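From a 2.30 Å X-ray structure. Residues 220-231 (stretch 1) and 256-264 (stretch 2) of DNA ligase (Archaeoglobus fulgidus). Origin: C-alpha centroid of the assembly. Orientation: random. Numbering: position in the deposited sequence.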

ATOM      1  N   ILE A 220      12.376  11.954  11.784  1.00 37.54           N
ATOM      2  CA  ILE A 220      12.830  11.042  10.743  1.00 37.15           C
ATOM      3  C   ILE A 220      14.135  10.398  11.203  1.00 37.12           C
ATOM      4  O   ILE A 220      15.037  11.081  11.675  1.00 36.44           O
ATOM      5  CB  ILE A 220      13.074  11.788   9.396  1.00 37.20           C
ATOM      6  CG1 ILE A 220      11.781  12.441   8.892  1.00 36.84           C
ATOM      7  CG2 ILE A 220      13.675  10.848   8.353  1.00 36.51           C
ATOM      8  CD1 ILE A 220      11.980  13.475   7.802  1.00 36.94           C
ATOM      9  N   GLU A 221      14.213   9.078  11.083  1.00 37.33           N
ATOM     10  CA  GLU A 221      15.462   8.372  11.283  1.00 38.05           C
ATOM     11  C   GLU A 221      15.802   7.542  10.050  1.00 37.37           C
ATOM     12  O   GLU A 221      14.908   6.988   9.391  1.00 37.45           O
ATOM     13  CB  GLU A 221      15.463   7.545  12.587  1.00 37.82           C
ATOM     14  CG  GLU A 221      14.278   6.633  12.811  1.00 39.46           C
ATOM     15  CD  GLU A 221      14.157   6.156  14.269  1.00 40.26           C
ATOM     16  OE1 GLU A 221      13.573   6.895  15.103  1.00 42.25           O
ATOM     17  OE2 GLU A 221      14.634   5.034  14.574  1.00 42.64           O
ATOM     18  N   ILE A 222      17.095   7.482   9.732  1.00 36.80           N
ATOM     19  CA  ILE A 222      17.568   6.781   8.545  1.00 36.27           C
ATOM     20  C   ILE A 222      17.203   5.295   8.591  1.00 35.81           C
ATOM     21  O   ILE A 222      17.354   4.626   9.627  1.00 35.39           O
ATOM     22  CB  ILE A 222      19.089   6.971   8.298  1.00 36.38           C
ATOM     23  CG1 ILE A 222      19.420   8.450   8.117  1.00 36.99           C
ATOM     24  CG2 ILE A 222      19.530   6.213   7.042  1.00 36.74           C
ATOM     25  CD1 ILE A 222      20.896   8.742   7.843  1.00 36.57           C
ATOM     26  N   HIS A 223      16.705   4.816   7.450  1.00 34.89           N
ATOM     27  CA  HIS A 223      16.254   3.441   7.239  1.00 34.28           C
ATOM     28  C   HIS A 223      14.805   3.205   7.697  1.00 33.46           C
ATOM     29  O   HIS A 223      14.256   2.121   7.502  1.00 33.34           O
ATOM     30  CB  HIS A 223      17.259   2.400   7.782  1.00 34.46           C
ATOM     31  CG  HIS A 223      18.642   2.550   7.213  1.00 36.28           C
ATOM     32  ND1 HIS A 223      19.734   2.901   7.978  1.00 37.60           N
ATOM     33  CD2 HIS A 223      19.100   2.434   5.942  1.00 36.67           C
ATOM     34  CE1 HIS A 223      20.805   2.981   7.208  1.00 38.28           C
ATOM     35  NE2 HIS A 223      20.448   2.697   5.969  1.00 38.13           N
ATOM     36  N   ILE A 224      14.184   4.231   8.272  1.00 32.39           N
ATOM     37  CA  ILE A 224      12.736   4.208   8.479  1.00 31.69           C
ATOM     38  C   ILE A 224      12.065   5.135   7.465  1.00 30.47           C
ATOM     39  O   ILE A 224      12.284   6.351   7.483  1.00 30.40           O
ATOM     40  CB  ILE A 224      12.327   4.503   9.954  1.00 32.11           C
ATOM     41  CG1 ILE A 224      12.755   3.325  10.840  1.00 32.75           C
ATOM     42  CG2 ILE A 224      10.811   4.733  10.071  1.00 32.10           C
ATOM     43  CD1 ILE A 224      12.722   3.598  12.313  1.00 34.89           C
ATOM     44  N   PRO A 225      11.251   4.551   6.568  1.00 29.46           N
ATOM     45  CA  PRO A 225      10.707   5.291   5.437  1.00 28.58           C
ATOM     46  C   PRO A 225       9.727   6.354   5.870  1.00 27.62           C
ATOM     47  O   PRO A 225       8.973   6.170   6.828  1.00 26.89           O
ATOM     48  CB  PRO A 225       9.985   4.211   4.621  1.00 28.72           C
ATOM     49  CG  PRO A 225       9.627   3.176   5.633  1.00 29.31           C
ATOM     50  CD  PRO A 225      10.783   3.153   6.580  1.00 29.35           C
ATOM     51  N   VAL A 226       9.765   7.468   5.158  1.00 27.08           N
ATOM     52  CA  VAL A 226       8.794   8.521   5.342  1.00 26.54           C
ATOM     53  C   VAL A 226       7.868   8.604   4.128  1.00 26.52           C
ATOM     54  O   VAL A 226       8.285   8.378   2.982  1.00 26.53           O
ATOM     55  CB  VAL A 226       9.441   9.873   5.821  1.00 26.96           C
ATOM     56  CG1 VAL A 226      10.964   9.759   5.993  1.00 26.12           C
ATOM     57  CG2 VAL A 226       9.015  11.086   4.971  1.00 26.72           C
ATOM     58  N   ARG A 227       6.593   8.860   4.400  1.00 26.04           N
ATOM     59  CA  ARG A 227       5.592   8.939   3.353  1.00 26.10           C
ATOM     60  C   ARG A 227       5.961  10.071   2.413  1.00 25.52           C
ATOM     61  O   ARG A 227       6.206  11.197   2.852  1.00 25.23           O
ATOM     62  CB  ARG A 227       4.217   9.178   3.956  1.00 26.34           C
ATOM     63  CG  ARG A 227       3.123   8.483   3.215  1.00 28.40           C
ATOM     64  CD  ARG A 227       3.162   6.992   3.462  1.00 33.76           C
ATOM     65  NE  ARG A 227       2.190   6.572   4.467  1.00 36.32           N
ATOM     66  CZ  ARG A 227       0.899   6.381   4.218  1.00 38.08           C
ATOM     67  NH1 ARG A 227       0.413   6.585   3.001  1.00 40.05           N
ATOM     68  NH2 ARG A 227       0.087   6.000   5.189  1.00 40.81           N
ATOM     69  N   MET A 228       6.034   9.769   1.124  1.00 25.20           N
ATOM     70  CA  MET A 228       6.478  10.764   0.153  1.00 25.52           C
ATOM     71  C   MET A 228       5.483  11.915  -0.004  1.00 25.40           C
ATOM     72  O   MET A 228       4.267  11.721   0.097  1.00 25.08           O
ATOM     73  CB  MET A 228       6.746  10.105  -1.200  1.00 25.61           C
ATOM     74  CG  MET A 228       7.868   9.093  -1.162  1.00 24.79           C
ATOM     75  SD  MET A 228       7.697   7.999  -2.556  1.00 26.52           S
ATOM     76  CE  MET A 228       9.198   7.019  -2.410  1.00 25.97           C
ATOM     77  N   MET A 229       6.007  13.110  -0.231  1.00 25.68           N
ATOM     78  CA  MET A 229       5.162  14.250  -0.599  1.00 26.69           C
ATOM     79  C   MET A 229       4.623  14.015  -2.005  1.00 26.83           C
ATOM     80  O   MET A 229       5.365  13.604  -2.896  1.00 27.06           O
ATOM     81  CB  MET A 229       5.956  15.558  -0.534  1.00 26.12           C
ATOM     82  CG  MET A 229       5.145  16.799  -0.838  1.00 26.74           C
ATOM     83  SD  MET A 229       6.085  18.269  -0.461  1.00 28.28           S
ATOM     84  CE  MET A 229       4.847  19.539  -0.734  1.00 24.66           C
ATOM     85  N   LEU A 230       3.334  14.268  -2.201  1.00 27.64           N
ATOM     86  CA  LEU A 230       2.688  13.981  -3.482  1.00 28.22           C
ATOM     87  C   LEU A 230       2.235  15.243  -4.205  1.00 29.09           C
ATOM     88  O   LEU A 230       1.918  16.241  -3.564  1.00 29.58           O
ATOM     89  CB  LEU A 230       1.493  13.045  -3.263  1.00 27.96           C
ATOM     90  CG  LEU A 230       1.739  11.698  -2.576  1.00 27.00           C
ATOM     91  CD1 LEU A 230       0.413  10.966  -2.386  1.00 25.93           C
ATOM     92  CD2 LEU A 230       2.714  10.845  -3.373  1.00 25.25           C
ATOM     93  N   ALA A 231       2.180  15.187  -5.537  1.00 30.03           N
ATOM     94  CA  ALA A 231       1.747  16.322  -6.352  1.00 30.76           C
ATOM     95  C   ALA A 231       0.333  16.161  -6.924  1.00 31.68           C
ATOM     96  O   ALA A 231      -0.114  15.045  -7.209  1.00 31.56           O
ATOM     97  CB  ALA A 231       2.736  16.570  -7.468  1.00 30.36           C
ATOM     98  N   SER A 256      10.138   5.052 -11.759  1.00 26.75           N
ATOM     99  CA  SER A 256       9.543   4.712 -10.475  1.00 26.61           C
ATOM    100  C   SER A 256      10.160   5.519  -9.350  1.00 26.10           C
ATOM    101  O   SER A 256      11.367   5.533  -9.182  1.00 25.89           O
ATOM    102  CB  SER A 256       9.670   3.225 -10.179  1.00 26.20           C
ATOM    103  OG  SER A 256       9.116   2.468 -11.229  1.00 28.90           O
ATOM    104  N   ARG A 257       9.308   6.169  -8.570  1.00 25.97           N
ATOM    105  CA  ARG A 257       9.766   6.935  -7.433  1.00 26.12           C
ATOM    106  C   ARG A 257      10.355   6.040  -6.329  1.00 26.40           C
ATOM    107  O   ARG A 257       9.847   4.952  -6.038  1.00 26.89           O
ATOM    108  CB  ARG A 257       8.643   7.797  -6.894  1.00 25.49           C
ATOM    109  CG  ARG A 257       9.157   8.946  -6.071  1.00 26.32           C
ATOM    110  CD  ARG A 257       8.115  10.004  -5.888  1.00 24.46           C
ATOM    111  NE  ARG A 257       8.496  10.922  -4.831  1.00 21.53           N
ATOM    112  CZ  ARG A 257       7.687  11.844  -4.322  1.00 21.96           C
ATOM    113  NH1 ARG A 257       6.439  11.967  -4.779  1.00 19.15           N
ATOM    114  NH2 ARG A 257       8.121  12.633  -3.347  1.00 19.50           N
ATOM    115  N   VAL A 258      11.456   6.494  -5.753  1.00 26.32           N
ATOM    116  CA  VAL A 258      12.103   5.795  -4.657  1.00 26.50           C
ATOM    117  C   VAL A 258      12.590   6.774  -3.598  1.00 26.71           C
ATOM    118  O   VAL A 258      12.692   7.997  -3.828  1.00 26.28           O
ATOM    119  CB  VAL A 258      13.316   4.913  -5.109  1.00 26.22           C
ATOM    120  CG1 VAL A 258      12.873   3.818  -6.049  1.00 25.79           C
ATOM    121  CG2 VAL A 258      14.445   5.766  -5.700  1.00 26.04           C
ATOM    122  N   GLN A 259      12.886   6.213  -2.435  1.00 26.80           N
ATOM    123  CA  GLN A 259      13.464   6.968  -1.344  1.00 27.18           C
ATOM    124  C   GLN A 259      14.704   6.214  -0.847  1.00 27.40           C
ATOM    125  O   GLN A 259      14.642   5.032  -0.516  1.00 27.20           O
ATOM    126  CB  GLN A 259      12.419   7.151  -0.251  1.00 26.92           C
ATOM    127  CG  GLN A 259      12.822   8.083   0.847  1.00 26.96           C
ATOM    128  CD  GLN A 259      11.749   8.196   1.888  1.00 26.03           C
ATOM    129  OE1 GLN A 259      11.761   7.473   2.882  1.00 26.77           O
ATOM    130  NE2 GLN A 259      10.787   9.079   1.653  1.00 25.26           N
ATOM    131  N   VAL A 260      15.829   6.911  -0.823  1.00 28.48           N
ATOM    132  CA  VAL A 260      17.130   6.295  -0.560  1.00 29.21           C
ATOM    133  C   VAL A 260      17.678   6.766   0.784  1.00 29.87           C
ATOM    134  O   VAL A 260      17.770   7.971   1.038  1.00 29.83           O
ATOM    135  CB  VAL A 260      18.126   6.603  -1.714  1.00 29.25           C
ATOM    136  CG1 VAL A 260      19.561   6.221  -1.334  1.00 29.92           C
ATOM    137  CG2 VAL A 260      17.689   5.885  -2.992  1.00 29.04           C
ATOM    138  N   HIS A 261      18.022   5.799   1.636  1.00 30.64           N
ATOM    139  CA  HIS A 261      18.522   6.064   2.982  1.00 31.87           C
ATOM    140  C   HIS A 261      19.974   5.581   3.130  1.00 33.20           C
ATOM    141  O   HIS A 261      20.278   4.422   2.827  1.00 33.10           O
ATOM    142  CB  HIS A 261      17.650   5.347   4.016  1.00 31.53           C
ATOM    143  CG  HIS A 261      16.233   5.823   4.062  1.00 29.96           C
ATOM    144  ND1 HIS A 261      15.722   6.525   5.131  1.00 29.17           N
ATOM    145  CD2 HIS A 261      15.214   5.679   3.183  1.00 28.16           C
ATOM    146  CE1 HIS A 261      14.450   6.802   4.907  1.00 28.57           C
ATOM    147  NE2 HIS A 261      14.118   6.299   3.732  1.00 28.61           N
ATOM    148  N   TRP A 262      20.848   6.458   3.620  1.00 35.04           N
ATOM    149  CA  TRP A 262      22.298   6.190   3.666  1.00 36.97           C
ATOM    150  C   TRP A 262      23.084   7.356   4.292  1.00 38.28           C
ATOM    151  O   TRP A 262      22.871   8.494   3.886  1.00 39.26           O
ATOM    152  CB  TRP A 262      22.774   5.978   2.212  1.00 36.43           C
ATOM    153  CG  TRP A 262      24.234   6.266   1.927  1.00 35.90           C
ATOM    154  CD1 TRP A 262      24.769   7.441   1.479  1.00 35.98           C
ATOM    155  CD2 TRP A 262      25.326   5.351   2.052  1.00 34.83           C
ATOM    156  NE1 TRP A 262      26.131   7.315   1.315  1.00 35.78           N
ATOM    157  CE2 TRP A 262      26.500   6.044   1.663  1.00 35.39           C
ATOM    158  CE3 TRP A 262      25.432   4.014   2.450  1.00 34.52           C
ATOM    159  CZ2 TRP A 262      27.766   5.440   1.668  1.00 35.72           C
ATOM    160  CZ3 TRP A 262      26.691   3.414   2.449  1.00 35.97           C
ATOM    161  CH2 TRP A 262      27.839   4.128   2.062  1.00 35.06           C
ATOM    162  N   ASP A 263      23.973   7.180   5.267  1.00 40.37           N
ATOM    163  CA  ASP A 263      24.057   6.184   6.339  1.00 41.53           C
ATOM    164  C   ASP A 263      25.315   6.441   7.196  1.00 42.19           C
ATOM    165  O   ASP A 263      25.174   7.053   8.253  1.00 43.60           O
ATOM    166  CB  ASP A 263      23.966   4.734   5.909  1.00 42.07           C
ATOM    167  CG  ASP A 263      24.057   3.795   7.095  1.00 42.00           C
ATOM    168  OD1 ASP A 263      23.713   4.211   8.223  1.00 41.50           O
ATOM    169  OD2 ASP A 263      24.483   2.652   6.902  1.00 43.09           O
ATOM    170  N   GLY A 264      26.533   6.048   6.791  1.00 41.88           N
ATOM    171  CA  GLY A 264      26.875   5.436   5.503  1.00 41.79           C
ATOM    172  C   GLY A 264      27.632   4.119   5.652  1.00 41.96           C
ATOM    173  O   GLY A 264      28.818   4.025   5.335  1.00 41.66           O
TER

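How does a loop hold on to a strand when their backbones do not pair? Residues 256-262 form a strand, while most of 220-231 is loop, and every hydrogen bond between the two joins a side chain of the strand to a backbone atom of the loop. Arg257, Gln259 and His261 alternate along the strand, so all three point their CA-to-CB bonds toward the loop, whereas Val258 and Trp262 point away. The backbones come closer at one end: His223 and His261 lie 5.5 Å apart between CA atoms, Pro225 and Gln259 7.5 Å.

What does His261, the residue with the most surface covered, find on the loop? Its ring lies beside the type II turn from Glu221 to Ile224, which is closed by a hydrogen bond from Ile224 N to Glu221 O (3.1 Å). His261 ND1 is 3.0 Å from His223 N, and His261 CE1 is 3.4 Å from Ile224 O, so the imidazole fits closely against the turn's backbone. Ile222 adds apolar packing, its CG2 lying 3.7 Å from His261 CB. The His223 CA-to-CB bond points away, yet its ring comes back toward the second stretch, where Asp263 OD1, just past the strand, lies at the ring edge, 3.3 Å from His223 CE1.

How does Gln259 bind the extended loop beyond the turn? Its amide reads both polar groups of one residue: Val226 N donates to Gln259 OE1 (3.0 Å), and Gln259 NE2 donates to Val226 O (2.9 Å). A primary amide offers an acceptor and a donor side by side, which suits it to a backbone NH and carbonyl. His261 NE2 also donates to Gln259 OE1 (2.8 Å), so that oxygen accepts two hydrogen bonds and links the two strand side chains where they meet the loop.

How does Arg257 reach the loop? Its chi1 to chi3 angles are all t, and the extended chain carries the guanidinium to Met229 O, which accepts from both Arg257 NH1 (2.7 Å) and Arg257 NH2 (3.0 Å). The carbonyl lies near the guanidinium plane, at its edge, a position where both NH groups can point to it. Met228, whose CA-to-CB bond points toward the strand, covers as much surface on the other side of the contact. Its CB lies over one guanidinium face, 3.6 Å from Arg257 NH2, while its CE reaches the strand backbone, 3.6 Å from Val258 C, and packs 3.9 Å from Gln259 CB. One methionine thus touches both Arg257 and Gln259, the two residues that hydrogen-bond the loop.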